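Local coordinates for protein alkaline phosphatase D (Bacillus subtilis, PDB 2YEQ) that hydrolyses phosphate esters as a secreted phosphodiesterase and alkaline phosphatase, using an active site that holds iron and calcium, at residues A[356-359]-A[360-364]. Residues are numbered along the deposited sequence; the frame is centred on the assembly and turned at random.
With PE5 (3,6,9,12,15,18,21,24-octaoxahexacosan-1-ol), chain E.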
ATOM      1  N   PRO A 356      14.749  10.640 -12.261  1.00 20.22           N
ATOM      2  CA  PRO A 356      15.216   9.810 -13.407  1.00 21.43           C
ATOM      3  C   PRO A 356      16.580   9.183 -13.237  1.00 23.19           C
ATOM      4  O   PRO A 356      16.793   8.075 -13.727  1.00 24.18           O
ATOM      5  CB  PRO A 356      15.192  10.785 -14.582  1.00 20.96           C
ATOM      6  CG  PRO A 356      15.419  12.144 -13.933  1.00 22.24           C
ATOM      7  CD  PRO A 356      14.659  12.062 -12.634  1.00 20.97           C
ATOM      8  N   ALA A 357      17.502   9.833 -12.526  1.00 22.03           N
ATOM      9  CA  ALA A 357      18.816   9.233 -12.314  1.00 22.15           C
ATOM     10  C   ALA A 357      18.750   8.051 -11.377  1.00 22.69           C
ATOM     11  O   ALA A 357      19.431   7.039 -11.565  1.00 21.21           O
ATOM     12  CB  ALA A 357      19.827  10.259 -11.783  1.00 23.39           C
ATOM     13  N   GLN A 358      17.962   8.189 -10.324  1.00 22.23           N
ATOM     14  CA  GLN A 358      17.720   7.071  -9.428  1.00 20.88           C
ATOM     15  C   GLN A 358      17.146   5.898 -10.247  1.00 19.18           C
ATOM     16  O   GLN A 358      17.554   4.760 -10.065  1.00 19.68           O
ATOM     17  CB  GLN A 358      16.729   7.482  -8.336  1.00 22.48           C
ATOM     18  CG  GLN A 358      16.171   6.342  -7.525  1.00 21.77           C
ATOM     19  CD  GLN A 358      17.156   5.752  -6.563  1.00 21.29           C
ATOM     20  OE1 GLN A 358      17.171   6.095  -5.384  1.00 20.03           O
ATOM     21  NE2 GLN A 358      17.976   4.832  -7.042  1.00 19.94           N
ATOM     22  N   ARG A 359      16.187   6.180 -11.114  1.00 20.11           N
ATOM     23  CA  ARG A 359      15.581   5.100 -11.903  1.00 21.62           C
ATOM     24  C   ARG A 359      16.621   4.449 -12.825  1.00 23.64           C
ATOM     25  O   ARG A 359      16.683   3.216 -12.935  1.00 25.16           O
ATOM     26  CB  ARG A 359      14.390   5.590 -12.704  1.00 20.78           C
ATOM     27  CG  ARG A 359      13.597   4.416 -13.292  1.00 21.31           C
ATOM     28  CD  ARG A 359      12.338   4.852 -13.880  1.00 20.73           C
ATOM     29  NE  ARG A 359      12.539   5.922 -14.828  1.00 20.17           N
ATOM     30  CZ  ARG A 359      11.601   6.746 -15.251  1.00 22.16           C
ATOM     31  NH1 ARG A 359      10.354   6.628 -14.836  1.00 25.05           N
ATOM     32  NH2 ARG A 359      11.905   7.708 -16.115  1.00 27.32           N
ATOM     33  N   GLU A 360      17.465   5.274 -13.441  1.00 25.88           N
ATOM     34  CA  GLU A 360      18.567   4.785 -14.282  1.00 25.13           C
ATOM     35  C   GLU A 360      19.489   3.834 -13.549  1.00 25.16           C
ATOM     36  O   GLU A 360      19.905   2.813 -14.117  1.00 25.14           O
ATOM     37  CB  GLU A 360      19.386   5.943 -14.821  1.00 31.17           C
ATOM     38  CG  GLU A 360      18.782   6.634 -16.011  1.00 41.64           C
ATOM     39  CD  GLU A 360      19.753   7.638 -16.639  1.00 56.83           C
ATOM     40  OE1 GLU A 360      20.848   7.202 -17.074  1.00 58.44           O
ATOM     41  OE2 GLU A 360      19.423   8.854 -16.684  1.00 66.78           O
ATOM     42  N   ARG A 361      19.815   4.135 -12.291  1.00 21.68           N
ATOM     43  CA  ARG A 361      20.689   3.260 -11.527  1.00 21.42           C
ATOM     44  C   ARG A 361      20.041   1.889 -11.312  1.00 23.17           C
ATOM     45  O   ARG A 361      20.713   0.858 -11.420  1.00 21.62           O
ATOM     46  CB  ARG A 361      21.098   3.878 -10.181  1.00 23.82           C
ATOM     47  CG  ARG A 361      22.033   5.112 -10.313  1.00 23.79           C
ATOM     48  CD  ARG A 361      22.586   5.529  -8.951  1.00 25.92           C
ATOM     49  NE  ARG A 361      21.618   6.247  -8.096  1.00 25.30           N
ATOM     50  CZ  ARG A 361      21.243   7.522  -8.229  1.00 24.09           C
ATOM     51  NH1 ARG A 361      21.656   8.272  -9.247  1.00 22.70           N
ATOM     52  NH2 ARG A 361      20.392   8.048  -7.344  1.00 24.99           N
ATOM     53  N   VAL A 362      18.739   1.879 -11.027  1.00 21.09           N
ATOM     54  CA  VAL A 362      18.037   0.621 -10.835  1.00 20.51           C
ATOM     55  C   VAL A 362      17.977  -0.188 -12.147  1.00 22.31           C
ATOM     56  O   VAL A 362      18.290  -1.377 -12.163  1.00 23.25           O
ATOM     57  CB  VAL A 362      16.600   0.840 -10.274  1.00 20.23           C
ATOM     58  CG1 VAL A 362      15.823  -0.500 -10.220  1.00 18.78           C
ATOM     59  CG2 VAL A 362      16.654   1.509  -8.883  1.00 18.71           C
ATOM     60  N   ILE A 363      17.592   0.460 -13.235  1.00 23.13           N
ATOM     61  CA  ILE A 363      17.504  -0.211 -14.519  1.00 24.26           C
ATOM     62  C   ILE A 363      18.877  -0.703 -14.989  1.00 28.20           C
ATOM     63  O   ILE A 363      18.989  -1.820 -15.467  1.00 25.85           O
ATOM     64  CB  ILE A 363      16.820   0.668 -15.571  1.00 25.82           C
ATOM     65  CG1 ILE A 363      15.354   0.900 -15.171  1.00 25.98           C
ATOM     66  CG2 ILE A 363      16.877  -0.012 -16.947  1.00 24.53           C
ATOM     67  CD1 ILE A 363      14.621   1.906 -16.019  1.00 24.51           C
ATOM     68  N   ASN A 364      19.918   0.113 -14.830  1.00 27.09           N
ATOM     69  CA  ASN A 364      21.271  -0.283 -15.211  1.00 28.86           C
ATOM     70  C   ASN A 364      21.731  -1.498 -14.466  1.00 28.09           C
ATOM     71  O   ASN A 364      22.388  -2.381 -15.043  1.00 25.05           O
ATOM     72  CB  ASN A 364      22.295   0.857 -15.021  1.00 32.05           C
ATOM     73  CG  ASN A 364      22.200   1.909 -16.105  1.00 37.07           C
ATOM     74  OD1 ASN A 364      21.514   1.725 -17.101  1.00 38.33           O
ATOM     75  ND2 ASN A 364      22.881   3.039 -15.902  1.00 45.69           N
TER
HETATM   76  C48 PE5 E 531      13.114   8.793 -19.909  1.00 46.39           C
HETATM   77  C50 PE5 E 531      13.442   9.703 -18.724  1.00 53.14           C
HETATM   78  O1  PE5 E 531      12.278   9.946 -17.910  1.00 47.69           O
HETATM   79  C1  PE5 E 531      11.712  11.267 -17.962  1.00 43.46           C
HETATM   80  C2  PE5 E 531      12.146  12.140 -16.778  1.00 41.45           C
HETATM   81  O2  PE5 E 531      13.208  13.078 -17.077  1.00 42.35           O
HETATM   82  O   HOH W   1      20.452   6.716  -4.765  1.00 23.72           O
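Arg361 folds back along the first turn of helix 356-368 and lays one face of its guanidinium over the backbone of Ala357 and Gln358. Gln358 CA, 3.5 Å from Arg361 NH2, and Ala357 O, 3.4 Å from Arg361 NH1, both lie under the rim of that face rather than its centre. The bend that returns the chain toward the N-terminal end is at chi3 (-76°). Gln358 crosses the arginine at about a right angle, its amide turned 53° from the guanidinium plane. One water accepts from Arg361 NH2 at 2.9 Å and gives only a weak bond to Gln358 OE1, which is held by the backbone N-H groups of Leu305 and Leu306 and the Thr304 hydroxyl. A carboxylate oxygen of Glu311 receives both Gln358 NE2 and, in a salt bridge, Arg361 NE, fixing the two groups relative to each other. Carbonyls of Pro301 and Arg303 take up NH1 and NH2 of the arginine.

Elsewhere around the helix, Arg359 and Ile363 run side by side in the same direction, with Arg359 CG 3.8 Å from Ile363 CD1. Arg359 NH1 makes a salt bridge to Asp353 and a hydrogen bond to the carbonyl of Phe334, while Arg359 NH2 comes within 2.9 Å of O1 of a polyether molecule at the guanidinium edge. Four i to i+4 backbone bonds join 356-359 to 360-364, the straightest of these from Ile363 N to Arg359 O (2.9 Å, 172° at the hydrogen).

Gln358 and Arg361 thus join the helix to the 301-306 segment and to helix 308-320, whereas Arg359 and Ile363 pack on Phe393. Helix 356-368 itself leads into strand 374-378, which lies between strands 325-329 and 400-406 in the seven-stranded mixed sheet of the calcineurin-like domain.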